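Local coordinates for uncharacterized NTF2-like protein (PDB 3FGY) that is of unknown function but, as an NTF2-like protein with a SnoaL-like domain, probably binds a small molecule in the pocket of its cone-shaped fold, at residues E32-I37 and S112-I117; I37-W42 and E119-L124; G79-V84 and V104-V109; V85-G90 and T98-W103. All blocks are in the same frame, centred on the assembly; numbering follows the deposited sequence. Where two conformers were deposited one is given.

Interaction 1. Residues E32-I37 and S112-I117; sequences EDIEWI and SKVTSI
Glu35 and Ser116, then Trp36 and Ile117, pair in parallel where strand 34-38 lies against strand 113-120, the segment axes coming within 4.7 Å at an angle of 37°. Three backbone hydrogen bonds hold them: Glu35 N gives to Thr115 O, Ile117 N to Glu35 O at 2.8 Å, and Ile37 N to Ile117 O at 2.9 Å. At the start of the pairing, a water donates to both Asp33 O and Thr115 O, joining the two segments just before the first direct bond. A second water donates to Ile117 O and lies near Glu35 OE1 in one of two conformers of that side chain. The polar residues Glu35 and Ser116 share this hydrated face of the sheet.

The other face is apolar. The Trp36 indole leaves its strand with CG anti to the backbone N (chi1 -175°), and Ile117 lies over one ring face. Its CG2 sits 3.8 Å from the centroid of the five-membered ring, close to the ring normal, a CH-pi contact; Ile117 CD1 lies toward the rim, 3.8 Å from Trp36 CE3. The branched isoleucine thus touches the five-membered ring with CG2 and the CD2-CE3 rim with CD1. Farther back, Ile34 CD1 touches Val114 CG1 at 3.9 Å, and helix 5-20 covers these aliphatic groups through Phe14. Trp36 NE1 hydrogen-bonds to Glu119 OE2, so the ring is held at its polar edge as well as over its face. Opposite Thr108 of strand 98-110, Thr115 and Ser116 form a classic beta bulge. A bent, mixed sheet with its apolar face turned to the helices is characteristic of the NTF2-like fold.

Interaction 2. Residues I37-W42 and E119-L124; sequences IIPGEW and EYIDTL
The end of the parallel strand pair 34-38 and 113-120, where both strands of the NTF2-like sheet give way to loop and helix, is where Pro39 and Gly40 pack on Glu119, Ile121 and Thr123. The last backbone bond of the pairing runs from Glu119 N to Ile37 O, 3.0 Å and nearly straight. Beyond it the contact passes to side chains. Ile38 and Glu119 lie side by side pointing the same way, with Ile38 CD1 3.6 Å from Glu119 OE2. That oxygen accepts from Trp36 NE1, while Glu119 OE1 is placed against an unidentified molecule, probably from the crystallisation liquor.

Proline suits the strand end, having no N-H to offer. Pro39 CD rests 3.2 Å from Glu119 O. Pro39 CG lies 3.7 Å from Thr123 CG2. The same methyl, Thr123 CG2, reaches Gly40 CA at 3.5 Å, where a CB would collide with it. Trp42 NE1 donates to Pro39 O in the plane of the ring, at 2.9 Å, which helps orient the indole; Trp42 CZ2 meets Ile121 CD1 at 3.7 Å. Thr123 OG1 hydrogen-bonds to Asp122 OD1 of the second subunit. A buried acid beside a bound molecule is consistent with the ligand pocket of an NTF2-like cone.

Interaction 3. Residues G79-V84 and V104-V109; sequences GERVLV and VFAITV
Glu80 opens the antiparallel hairpin of strands 81-92 and 98-110, part of the curved sheet of the NTF2-like fold; Glu80 O takes the N-H of Val109 N at 2.9 Å. In the conformer given, its side chain crosses Thr108, with Glu80 CD 3.6 Å from Thr108 CG2, and its carboxylate forms a salt bridge with Arg110.

Arg81 faces Thr108 in a non-hydrogen-bonded pair. The arginine chain bends at chi2 and chi3 (-83° and -84°), which places CD and NE, and NE makes a salt bridge to Glu74 of the second subunit. Arg81 NH1 donates to Thr108 OG1 at 2.9 Å, tilted from the guanidinium plane, and also to a water that donates to Ala106 O. Arginine serves here because its several N-H groups can reach both subunits.

Val82 and Ile107 form a hydrogen-bonded pair, joined by two N-H...O bonds of 2.9 Å, from Val82 N to Ile107 O and from Ile107 N to Val82 O. Both side chains point to the face covered by helix 5-20, where Val11 touches each of them. Leu83, on the face shared with Arg81, sets CD1 3.8 Å from Ala106 CB; the small alanine lets the leucine lie close to the strand, and Leu83 also packs on its counterpart in the second subunit. Val84 bonds Phe105 in both directions, with Val84 N 2.8 Å from Phe105 O, and Val84 CG2 lies 4.1 Å from Ile107 CD1.

Interaction 4. Residues V85-G90 and T98-W103; sequences VGFATG and TFEDDW
Trp103 lays its indole flat against the backbone of Gly86, and Phe99 does the same with Gly90, so two aromatic residues of one strand each cover a glycine of the other. Gly86 CA lies 3.6 Å from the centroid of the six-membered ring of Trp103, 13° from its normal; Gly90 CA is 3.9 Å from the Phe99 centroid. Both are CH-pi contacts over a face. In each aromatic residue CG stands between the backbone N and the carbonyl carbon (chi1 50° for Trp103, 62° for Phe99), starting the ring across toward the partner strand. A CB on either glycine would clash with the ring.

On the other face, Phe87 presents its ring edge to acids. Asp102 OD2 is 3.4 Å from Phe87 CD1, its carboxylate turned obliquely to the ring. In one of its two conformers, Glu100 sets OE1 in the ring plane near CZ, its carboxylate perpendicular to the ring, and runs beside Thr89. A water donates to both Gly86 O and Asp102 OD1. Backbone bonds, such as Gly86 N to Trp103 O at 2.9 Å, knit the antiparallel strands.

The hairpin is flanked by strand 65-78, which Phe87 and Ala88 touch, while helix 123-129 packs on Phe99 through Leu126 and Ala129, and Tyr120 of the second subunit covers Val85.

In the fold
After helices 5-20 and 23-28 and the short strand 30-31, the chain forms strand 34-38, which is not paired with strand 113-120 until about 75 residues later; interactions 1 and 2 close these long loops. Their segments alternate along the chain and share Ile37, so the two cross, continuing one strand pair into the following loop and helix 123-129. Within that span, the hairpin of strands 81-92 and 98-110 closes shorter loops: interaction 3 joins its open end and interaction 4, inside it, the end near the turn. Strand 98-110 borders strand 113-120, where Thr115 N bonds Thr108 O between interactions 1 and 3, and Asp122 N bonds Asp101 OD1 between interactions 2 and 4. Interactions 2, 3 and 4 also touch the second subunit.

Interaction 1. Residues E32-I37 and S112-I117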
loop_
_atom_site.group_PDB
_atom_site.type_symbol
_atom_site.label_atom_id
_atom_site.label_comp_id
_atom_site.label_asym_id
_atom_site.label_seq_id
_atom_site.Cartn_x
_atom_site.Cartn_y
_atom_site.Cartn_z
ATOM N N GLU A 32 4.396 18.751 -14.522
ATOM C CA GLU A 32 3.367 19.777 -14.514
ATOM C C GLU A 32 1.961 19.166 -14.382
ATOM O O GLU A 32 1.070 19.766 -13.802
ATOM C CB GLU A 32 3.493 20.691 -15.732
ATOM C CG GLU A 32 4.661 21.676 -15.597
ATOM N N ASP A 33 1.791 17.950 -14.880
ATOM C CA ASP A 33 0.518 17.237 -14.802
ATOM C C ASP A 33 0.543 16.209 -13.659
ATOM O O ASP A 33 -0.193 15.213 -13.691
ATOM C CB ASP A 33 0.223 16.535 -16.139
ATOM C CG ASP A 33 1.389 15.676 -16.632
ATOM O OD1 ASP A 33 2.522 15.840 -16.114
ATOM O OD2 ASP A 33 1.172 14.835 -17.541
ATOM N N ILE A 34 1.372 16.457 -12.639
ATOM C CA ILE A 34 1.487 15.514 -11.505
ATOM C C ILE A 34 0.103 15.227 -10.912
ATOM O O ILE A 34 -0.707 16.116 -10.763
ATOM C CB ILE A 34 2.465 16.047 -10.418
ATOM C CG1 ILE A 34 2.647 15.015 -9.306
ATOM C CG2 ILE A 34 1.977 17.370 -9.845
ATOM C CD1 ILE A 34 3.888 15.242 -8.442
ATOM N N GLU A 35 -0.162 13.959 -10.626
ATOM C CA GLU A 35 -1.402 13.491 -10.035
ATOM C C GLU A 35 -1.054 12.807 -8.717
ATOM O O GLU A 35 -0.194 11.936 -8.728
ATOM C CB GLU A 35 -1.985 12.452 -10.984
ATOM C CG GLU A 35 -3.234 11.788 -10.532
ATOM C CD GLU A 35 -3.638 10.705 -11.496
ATOM O OE1 GLU A 35 -3.100 9.576 -11.396
ATOM O OE2 GLU A 35 -4.480 10.993 -12.359
ATOM N N TRP A 36 -1.695 13.197 -7.615
ATOM C CA TRP A 36 -1.456 12.578 -6.311
ATOM C C TRP A 36 -2.795 12.168 -5.731
ATOM O O TRP A 36 -3.642 13.009 -5.366
ATOM C CB TRP A 36 -0.718 13.569 -5.409
ATOM C CG TRP A 36 -0.249 13.125 -4.054
ATOM C CD1 TRP A 36 -0.727 12.087 -3.277
ATOM C CD2 TRP A 36 0.775 13.753 -3.285
ATOM N NE1 TRP A 36 -0.032 12.035 -2.075
ATOM C CE2 TRP A 36 0.878 13.047 -2.050
ATOM C CE3 TRP A 36 1.617 14.843 -3.511
ATOM C CZ2 TRP A 36 1.783 13.404 -1.078
ATOM C CZ3 TRP A 36 2.517 15.176 -2.561
ATOM C CH2 TRP A 36 2.590 14.482 -1.349
ATOM N N ILE A 37 -2.967 10.854 -5.630
ATOM C CA ILE A 37 -4.226 10.248 -5.216
ATOM C C ILE A 37 -4.147 9.797 -3.766
ATOM O O ILE A 37 -3.243 9.035 -3.389
ATOM C CB ILE A 37 -4.583 9.041 -6.127
ATOM C CG1 ILE A 37 -4.664 9.445 -7.619
ATOM C CG2 ILE A 37 -5.858 8.364 -5.646
ATOM C CD1 ILE A 37 -4.875 8.268 -8.566
ATOM N N SER A 112 12.472 12.205 -15.599
ATOM C CA SER A 112 13.151 12.714 -14.409
ATOM C C SER A 112 12.246 13.534 -13.477
ATOM O O SER A 112 12.740 14.258 -12.599
ATOM C CB SER A 112 14.395 13.519 -14.815
ATOM O OG SER A 112 15.188 12.763 -15.713
ATOM N N LYS A 113 10.930 13.367 -13.641
ATOM C CA LYS A 113 9.942 14.064 -12.838
ATOM C C LYS A 113 8.964 13.046 -12.239
ATOM O O LYS A 113 8.560 12.087 -12.907
ATOM C CB LYS A 113 9.133 15.013 -13.715
ATOM C CG LYS A 113 9.938 16.078 -14.431
ATOM C CD LYS A 113 10.195 17.291 -13.557
ATOM C CE LYS A 113 10.806 18.427 -14.379
ATOM N NZ LYS A 113 10.822 19.723 -13.634
ATOM N N VAL A 114 8.562 13.277 -10.998
ATOM C CA VAL A 114 7.465 12.527 -10.418
ATOM C C VAL A 114 6.167 12.880 -11.139
ATOM O O VAL A 114 5.793 14.058 -11.216
ATOM C CB VAL A 114 7.321 12.808 -8.915
ATOM C CG1 VAL A 114 6.085 12.076 -8.364
ATOM C CG2 VAL A 114 8.604 12.399 -8.176
ATOM N N THR A 115 5.509 11.868 -11.703
ATOM C CA THR A 115 4.309 12.079 -12.509
ATOM C C THR A 115 3.013 11.576 -11.883
ATOM O O THR A 115 1.961 12.170 -12.113
ATOM C CB THR A 115 4.469 11.443 -13.920
ATOM O OG1 THR A 115 4.477 10.004 -13.830
ATOM C CG2 THR A 115 5.761 11.947 -14.576
ATOM N N SER A 116 3.069 10.483 -11.121
ATOM C CA SER A 116 1.871 9.935 -10.470
ATOM C C SER A 116 2.261 9.399 -9.120
ATOM O O SER A 116 3.320 8.763 -8.980
ATOM C CB SER A 116 1.287 8.774 -11.283
ATOM O OG SER A 116 0.889 9.214 -12.575
ATOM N N ILE A 117 1.415 9.672 -8.139
ATOM C CA ILE A 117 1.554 9.141 -6.798
ATOM C C ILE A 117 0.188 8.598 -6.412
ATOM O O ILE A 117 -0.822 9.255 -6.621
ATOM C CB ILE A 117 1.922 10.259 -5.795
ATOM C CG1 ILE A 117 3.247 10.920 -6.185
ATOM C CG2 ILE A 117 1.916 9.776 -4.322
ATOM C CD1 ILE A 117 3.483 12.217 -5.484
HETATM O O HOH W 1 0.319 12.422 -14.184
HETATM O O HOH W 2 -1.661 8.726 -9.476
#

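Interaction 2. Residues I37-W42 and E119-L124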
loop_
_atom_site.group_PDB
_atom_site.type_symbol
_atom_site.label_atom_id
_atom_site.label_comp_id
_atom_site.label_asym_id
_atom_site.label_seq_id
_atom_site.Cartn_x
_atom_site.Cartn_y
_atom_site.Cartn_z
ATOM N N ILE A 37 -2.967 10.854 -5.630
ATOM C CA ILE A 37 -4.226 10.248 -5.216
ATOM C C ILE A 37 -4.147 9.797 -3.766
ATOM O O ILE A 37 -3.243 9.035 -3.389
ATOM C CB ILE A 37 -4.583 9.041 -6.127
ATOM C CG1 ILE A 37 -4.664 9.445 -7.619
ATOM C CG2 ILE A 37 -5.858 8.364 -5.646
ATOM C CD1 ILE A 37 -4.875 8.268 -8.566
ATOM N N ILE A 38 -5.099 10.246 -2.957
ATOM C CA ILE A 38 -5.166 9.942 -1.547
ATOM C C ILE A 38 -6.543 9.335 -1.279
ATOM O O ILE A 38 -7.560 9.974 -1.512
ATOM C CB ILE A 38 -4.928 11.210 -0.701
ATOM C CG1 ILE A 38 -3.555 11.821 -1.044
ATOM C CG2 ILE A 38 -5.050 10.857 0.797
ATOM C CD1 ILE A 38 -3.199 13.008 -0.137
ATOM N N PRO A 39 -6.574 8.069 -0.812
ATOM C CA PRO A 39 -7.862 7.425 -0.599
ATOM C C PRO A 39 -8.507 7.791 0.738
ATOM O O PRO A 39 -7.891 8.482 1.579
ATOM C CB PRO A 39 -7.502 5.937 -0.603
ATOM C CG PRO A 39 -6.186 5.875 0.045
ATOM C CD PRO A 39 -5.466 7.168 -0.422
ATOM N N GLY A 40 -9.732 7.299 0.927
ATOM C CA GLY A 40 -10.452 7.398 2.182
ATOM C C GLY A 40 -11.415 8.583 2.279
ATOM O O GLY A 40 -11.792 9.182 1.268
ATOM N N GLU A 41 -11.791 8.904 3.521
ATOM C CA GLU A 41 -12.713 10.014 3.841
ATOM C C GLU A 41 -12.133 10.773 5.007
ATOM O O GLU A 41 -12.280 10.385 6.185
ATOM C CB GLU A 41 -14.094 9.473 4.175
ATOM C CG GLU A 41 -14.690 8.639 3.057
ATOM C CD GLU A 41 -16.058 8.122 3.381
ATOM O OE1 GLU A 41 -16.615 8.448 4.462
ATOM O OE2 GLU A 41 -16.572 7.375 2.525
ATOM N N TRP A 42 -11.376 11.809 4.656
ATOM C CA TRP A 42 -10.649 12.615 5.607
ATOM C C TRP A 42 -10.216 13.851 4.817
ATOM O O TRP A 42 -10.369 13.877 3.591
ATOM C CB TRP A 42 -9.475 11.864 6.220
ATOM C CG TRP A 42 -8.364 11.417 5.307
ATOM C CD1 TRP A 42 -8.444 10.560 4.228
ATOM C CD2 TRP A 42 -6.979 11.725 5.461
ATOM N NE1 TRP A 42 -7.197 10.345 3.708
ATOM C CE2 TRP A 42 -6.282 11.076 4.416
ATOM C CE3 TRP A 42 -6.258 12.528 6.349
ATOM C CZ2 TRP A 42 -4.907 11.166 4.279
ATOM C CZ3 TRP A 42 -4.891 12.627 6.189
ATOM C CH2 TRP A 42 -4.226 11.922 5.184
ATOM N N GLU A 119 -1.334 6.868 -2.771
ATOM C CA GLU A 119 -1.123 6.383 -1.427
ATOM C C GLU A 119 -2.040 5.195 -1.081
ATOM O O GLU A 119 -3.224 5.165 -1.438
ATOM C CB GLU A 119 -1.384 7.480 -0.391
ATOM C CG GLU A 119 -0.663 8.776 -0.612
ATOM C CD GLU A 119 -0.786 9.724 0.588
ATOM O OE1 GLU A 119 -1.319 9.296 1.665
ATOM O OE2 GLU A 119 -0.358 10.886 0.454
ATOM N N TYR A 120 -1.466 4.282 -0.304
ATOM C CA TYR A 120 -2.166 3.161 0.284
ATOM C C TYR A 120 -1.928 3.307 1.798
ATOM O O TYR A 120 -0.809 3.185 2.263
ATOM C CB TYR A 120 -1.644 1.843 -0.250
ATOM C CG TYR A 120 -1.787 1.694 -1.755
ATOM C CD1 TYR A 120 -0.877 2.313 -2.616
ATOM C CD2 TYR A 120 -2.792 0.915 -2.333
ATOM C CE1 TYR A 120 -0.974 2.162 -3.999
ATOM C CE2 TYR A 120 -2.886 0.769 -3.711
ATOM C CZ TYR A 120 -2.000 1.391 -4.548
ATOM O OH TYR A 120 -2.057 1.243 -5.934
ATOM N N ILE A 121 -3.007 3.586 2.530
ATOM C CA ILE A 121 -2.948 3.994 3.918
ATOM C C ILE A 121 -4.078 3.336 4.720
ATOM O O ILE A 121 -4.966 2.691 4.162
ATOM C CB ILE A 121 -3.032 5.547 4.031
ATOM C CG1 ILE A 121 -4.388 6.042 3.527
ATOM C CG2 ILE A 121 -1.816 6.209 3.306
ATOM C CD1 ILE A 121 -4.511 7.533 3.575
ATOM N N ASP A 122 -4.029 3.484 6.042
ATOM C CA ASP A 122 -5.098 2.997 6.916
ATOM C C ASP A 122 -6.240 4.004 6.918
ATOM O O ASP A 122 -6.349 4.861 7.791
ATOM C CB ASP A 122 -4.565 2.761 8.336
ATOM C CG ASP A 122 -5.474 1.886 9.179
ATOM O OD1 ASP A 122 -6.693 1.798 8.888
ATOM O OD2 ASP A 122 -4.945 1.292 10.162
ATOM N N THR A 123 -7.088 3.896 5.889
ATOM C CA THR A 123 -8.172 4.872 5.714
ATOM C C THR A 123 -9.189 4.872 6.881
ATOM O O THR A 123 -9.753 5.905 7.237
ATOM C CB THR A 123 -8.873 4.665 4.348
ATOM O OG1 THR A 123 -9.264 3.306 4.205
ATOM C CG2 THR A 123 -8.012 5.050 3.158
ATOM N N LEU A 124 -9.475 3.708 7.447
ATOM C CA LEU A 124 -10.351 3.642 8.632
ATOM C C LEU A 124 -9.765 4.443 9.790
ATOM O O LEU A 124 -10.439 5.225 10.419
ATOM C CB LEU A 124 -10.555 2.184 9.041
ATOM C CG LEU A 124 -11.439 1.973 10.273
ATOM C CD1 LEU A 124 -12.825 2.650 10.124
ATOM C CD2 LEU A 124 -11.584 0.515 10.609
HETATM O O HOH W 3 -9.931 7.951 5.479
#

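Interaction 3. Residues G79-V84 and V104-V109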
loop_
_atom_site.group_PDB
_atom_site.type_symbol
_atom_site.label_atom_id
_atom_site.label_comp_id
_atom_site.label_asym_id
_atom_site.label_seq_id
_atom_site.Cartn_x
_atom_site.Cartn_y
_atom_site.Cartn_z
ATOM N N GLY A 79 11.706 -0.548 -13.179
ATOM C CA GLY A 79 11.197 0.164 -14.325
ATOM C C GLY A 79 11.037 1.635 -13.991
ATOM O O GLY A 79 11.949 2.250 -13.449
ATOM N N GLU A 80 9.858 2.173 -14.284
ATOM C CA GLU A 80 9.568 3.583 -14.023
ATOM C C GLU A 80 8.913 3.774 -12.654
ATOM O O GLU A 80 8.479 4.870 -12.315
ATOM C CB GLU A 80 8.689 4.176 -15.138
ATOM C CG GLU A 80 7.223 3.751 -15.140
ATOM C CD GLU A 80 6.450 4.275 -16.349
ATOM O OE1 GLU A 80 7.040 4.985 -17.187
ATOM O OE2 GLU A 80 5.251 3.958 -16.460
ATOM N N ARG A 81 8.847 2.711 -11.864
ATOM C CA ARG A 81 8.123 2.724 -10.605
ATOM C C ARG A 81 9.048 2.741 -9.393
ATOM O O ARG A 81 10.074 2.074 -9.404
ATOM C CB ARG A 81 7.204 1.501 -10.548
ATOM C CG ARG A 81 6.245 1.408 -11.737
ATOM C CD ARG A 81 5.019 2.260 -11.513
ATOM N NE ARG A 81 3.986 1.580 -10.718
ATOM C CZ ARG A 81 3.043 2.216 -10.016
ATOM N NH1 ARG A 81 2.994 3.536 -9.948
ATOM N NH2 ARG A 81 2.148 1.521 -9.346
ATOM N N VAL A 82 8.682 3.532 -8.386
ATOM C CA VAL A 82 9.330 3.539 -7.090
ATOM C C VAL A 82 8.205 3.446 -6.065
ATOM O O VAL A 82 7.333 4.302 -6.016
ATOM C CB VAL A 82 10.155 4.840 -6.859
ATOM C CG1 VAL A 82 10.856 4.786 -5.542
ATOM C CG2 VAL A 82 11.184 5.017 -7.967
ATOM N N LEU A 83 8.177 2.351 -5.317
ATOM C CA LEU A 83 7.240 2.217 -4.229
ATOM C C LEU A 83 7.986 2.496 -2.942
ATOM O O LEU A 83 9.053 1.919 -2.680
ATOM C CB LEU A 83 6.599 0.840 -4.250
ATOM C CG LEU A 83 5.320 0.790 -5.086
ATOM C CD1 LEU A 83 5.515 1.188 -6.560
ATOM C CD2 LEU A 83 4.648 -0.598 -4.922
ATOM N N VAL A 84 7.449 3.419 -2.154
ATOM C CA VAL A 84 8.036 3.844 -0.904
ATOM C C VAL A 84 7.195 3.250 0.228
ATOM O O VAL A 84 5.985 3.502 0.295
ATOM C CB VAL A 84 8.102 5.388 -0.790
ATOM C CG1 VAL A 84 8.891 5.768 0.449
ATOM C CG2 VAL A 84 8.760 6.006 -2.054
ATOM N N VAL A 104 2.103 2.796 1.943
ATOM C CA VAL A 104 2.896 2.726 0.726
ATOM C C VAL A 104 2.534 3.903 -0.179
ATOM O O VAL A 104 1.363 4.211 -0.397
ATOM C CB VAL A 104 2.655 1.394 -0.024
ATOM C CG1 VAL A 104 3.337 1.401 -1.432
ATOM C CG2 VAL A 104 3.128 0.202 0.834
ATOM N N PHE A 105 3.568 4.554 -0.729
ATOM C CA PHE A 105 3.379 5.543 -1.790
ATOM C C PHE A 105 3.897 4.896 -3.067
ATOM O O PHE A 105 5.062 4.525 -3.147
ATOM C CB PHE A 105 4.161 6.836 -1.526
ATOM C CG PHE A 105 3.522 7.751 -0.526
ATOM C CD1 PHE A 105 2.778 7.250 0.551
ATOM C CD2 PHE A 105 3.652 9.117 -0.656
ATOM C CE1 PHE A 105 2.208 8.100 1.493
ATOM C CE2 PHE A 105 3.083 9.971 0.288
ATOM C CZ PHE A 105 2.375 9.463 1.360
ATOM N N ALA A 106 3.025 4.707 -4.034
ATOM C CA ALA A 106 3.381 4.086 -5.314
ATOM C C ALA A 106 3.558 5.225 -6.293
ATOM O O ALA A 106 2.609 5.970 -6.597
ATOM C CB ALA A 106 2.296 3.127 -5.794
ATOM N N ILE A 107 4.790 5.366 -6.749
ATOM C CA ILE A 107 5.207 6.517 -7.543
ATOM C C ILE A 107 5.660 6.068 -8.932
ATOM O O ILE A 107 6.313 5.030 -9.079
ATOM C CB ILE A 107 6.299 7.337 -6.817
ATOM C CG1 ILE A 107 5.793 7.769 -5.433
ATOM C CG2 ILE A 107 6.707 8.538 -7.644
ATOM C CD1 ILE A 107 6.788 8.489 -4.605
ATOM N N THR A 108 5.299 6.865 -9.937
ATOM C CA THR A 108 5.787 6.710 -11.305
ATOM C C THR A 108 6.624 7.941 -11.634
ATOM O O THR A 108 6.193 9.076 -11.384
ATOM C CB THR A 108 4.637 6.574 -12.314
ATOM O OG1 THR A 108 3.801 5.471 -11.951
ATOM C CG2 THR A 108 5.184 6.380 -13.744
ATOM N N VAL A 109 7.838 7.696 -12.135
ATOM C CA VAL A 109 8.752 8.749 -12.541
ATOM C C VAL A 109 8.955 8.619 -14.039
ATOM O O VAL A 109 9.232 7.519 -14.534
ATOM C CB VAL A 109 10.117 8.595 -11.877
ATOM C CG1 VAL A 109 11.100 9.703 -12.375
ATOM C CG2 VAL A 109 9.970 8.547 -10.351
HETATM O O HOH W 4 0.824 4.903 -8.434
#

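Interaction 4. Residues V85-G90 and T98-W103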
loop_
_atom_site.group_PDB
_atom_site.type_symbol
_atom_site.label_atom_id
_atom_site.label_comp_id
_atom_site.label_asym_id
_atom_site.label_seq_id
_atom_site.Cartn_x
_atom_site.Cartn_y
_atom_site.Cartn_z
ATOM N N VAL A 85 7.832 2.470 1.098
ATOM C CA VAL A 85 7.167 1.725 2.152
ATOM C C VAL A 85 7.584 2.302 3.497
ATOM O O VAL A 85 8.764 2.380 3.793
ATOM C CB VAL A 85 7.544 0.224 2.107
ATOM C CG1 VAL A 85 6.736 -0.562 3.140
ATOM C CG2 VAL A 85 7.288 -0.316 0.664
ATOM N N GLY A 86 6.613 2.744 4.290
ATOM C CA GLY A 86 6.972 3.394 5.538
ATOM C C GLY A 86 5.920 3.326 6.613
ATOM O O GLY A 86 4.909 2.642 6.475
ATOM N N PHE A 87 6.193 4.051 7.684
ATOM C CA PHE A 87 5.349 4.031 8.877
ATOM C C PHE A 87 5.391 5.425 9.477
ATOM O O PHE A 87 6.446 6.064 9.519
ATOM C CB PHE A 87 5.824 2.953 9.851
ATOM C CG PHE A 87 5.121 2.973 11.180
ATOM C CD1 PHE A 87 3.912 2.327 11.363
ATOM C CD2 PHE A 87 5.680 3.644 12.242
ATOM C CE1 PHE A 87 3.265 2.361 12.614
ATOM C CE2 PHE A 87 5.053 3.691 13.458
ATOM C CZ PHE A 87 3.846 3.048 13.650
ATOM N N ALA A 88 4.228 5.915 9.881
ATOM C CA ALA A 88 4.089 7.226 10.494
ATOM C C ALA A 88 3.302 7.142 11.768
ATOM O O ALA A 88 2.437 6.269 11.918
ATOM C CB ALA A 88 3.361 8.218 9.550
ATOM N N THR A 89 3.591 8.076 12.664
ATOM C CA THR A 89 2.724 8.356 13.785
ATOM C C THR A 89 2.259 9.808 13.649
ATOM O O THR A 89 2.955 10.658 13.073
ATOM C CB THR A 89 3.422 8.130 15.126
ATOM O OG1 THR A 89 4.550 8.999 15.234
ATOM C CG2 THR A 89 3.879 6.678 15.260
ATOM N N GLY A 90 1.060 10.110 14.111
ATOM C CA GLY A 90 0.560 11.449 13.972
ATOM C C GLY A 90 -0.498 11.870 14.959
ATOM O O GLY A 90 -0.980 11.076 15.765
ATOM N N THR A 98 -4.875 10.808 18.019
ATOM C CA THR A 98 -3.599 10.284 17.542
ATOM C C THR A 98 -3.819 9.067 16.599
ATOM O O THR A 98 -4.875 8.435 16.626
ATOM C CB THR A 98 -2.670 9.940 18.725
ATOM O OG1 THR A 98 -3.226 8.849 19.492
ATOM C CG2 THR A 98 -2.439 11.163 19.645
ATOM N N PHE A 99 -2.827 8.736 15.778
ATOM C CA PHE A 99 -2.893 7.555 14.951
ATOM C C PHE A 99 -1.505 7.074 14.602
ATOM O O PHE A 99 -0.518 7.794 14.764
ATOM C CB PHE A 99 -3.673 7.835 13.658
ATOM C CG PHE A 99 -3.042 8.882 12.791
ATOM C CD1 PHE A 99 -2.114 8.531 11.822
ATOM C CD2 PHE A 99 -3.360 10.207 12.970
ATOM C CE1 PHE A 99 -1.514 9.494 11.031
ATOM C CE2 PHE A 99 -2.793 11.178 12.167
ATOM C CZ PHE A 99 -1.854 10.826 11.213
ATOM N N GLU A 100 -1.475 5.827 14.129
ATOM C CA GLU A 100 -0.277 5.289 13.508
ATOM C C GLU A 100 -0.733 4.767 12.122
ATOM O O GLU A 100 -1.926 4.472 11.906
ATOM C CB GLU A 100 0.443 4.298 14.463
ATOM C CG GLU A 100 0.657 4.957 15.864
ATOM C CD GLU A 100 1.710 4.360 16.840
ATOM O OE1 GLU A 100 2.017 3.163 16.812
ATOM O OE2 GLU A 100 2.202 5.135 17.688
ATOM N N ASP A 101 0.167 4.742 11.154
ATOM C CA ASP A 101 -0.222 4.438 9.763
ATOM C C ASP A 101 0.950 3.711 9.137
ATOM O O ASP A 101 2.040 4.266 9.093
ATOM C CB ASP A 101 -0.516 5.736 8.970
ATOM C CG ASP A 101 -1.197 5.484 7.599
ATOM O OD1 ASP A 101 -1.842 4.444 7.437
ATOM O OD2 ASP A 101 -1.067 6.339 6.682
ATOM N N ASP A 102 0.726 2.461 8.738
ATOM C CA ASP A 102 1.620 1.753 7.799
ATOM C C ASP A 102 1.159 2.105 6.397
ATOM O O ASP A 102 -0.019 1.936 6.047
ATOM C CB ASP A 102 1.611 0.247 8.001
ATOM C CG ASP A 102 2.529 -0.167 9.131
ATOM O OD1 ASP A 102 3.730 -0.335 8.898
ATOM O OD2 ASP A 102 2.032 -0.297 10.258
ATOM N N TRP A 103 2.069 2.642 5.594
ATOM C CA TRP A 103 1.716 3.169 4.299
ATOM C C TRP A 103 2.649 2.750 3.156
ATOM O O TRP A 103 3.830 2.440 3.362
ATOM C CB TRP A 103 1.643 4.701 4.356
ATOM C CG TRP A 103 2.844 5.364 4.970
ATOM C CD1 TRP A 103 2.991 5.787 6.269
ATOM C CD2 TRP A 103 4.083 5.710 4.301
ATOM N NE1 TRP A 103 4.238 6.359 6.447
ATOM C CE2 TRP A 103 4.916 6.335 5.256
ATOM C CE3 TRP A 103 4.557 5.554 2.997
ATOM C CZ2 TRP A 103 6.205 6.808 4.946
ATOM C CZ3 TRP A 103 5.852 6.048 2.680
ATOM C CH2 TRP A 103 6.653 6.651 3.657
HETATM O O HOH W 5 4.802 -0.194 6.365
#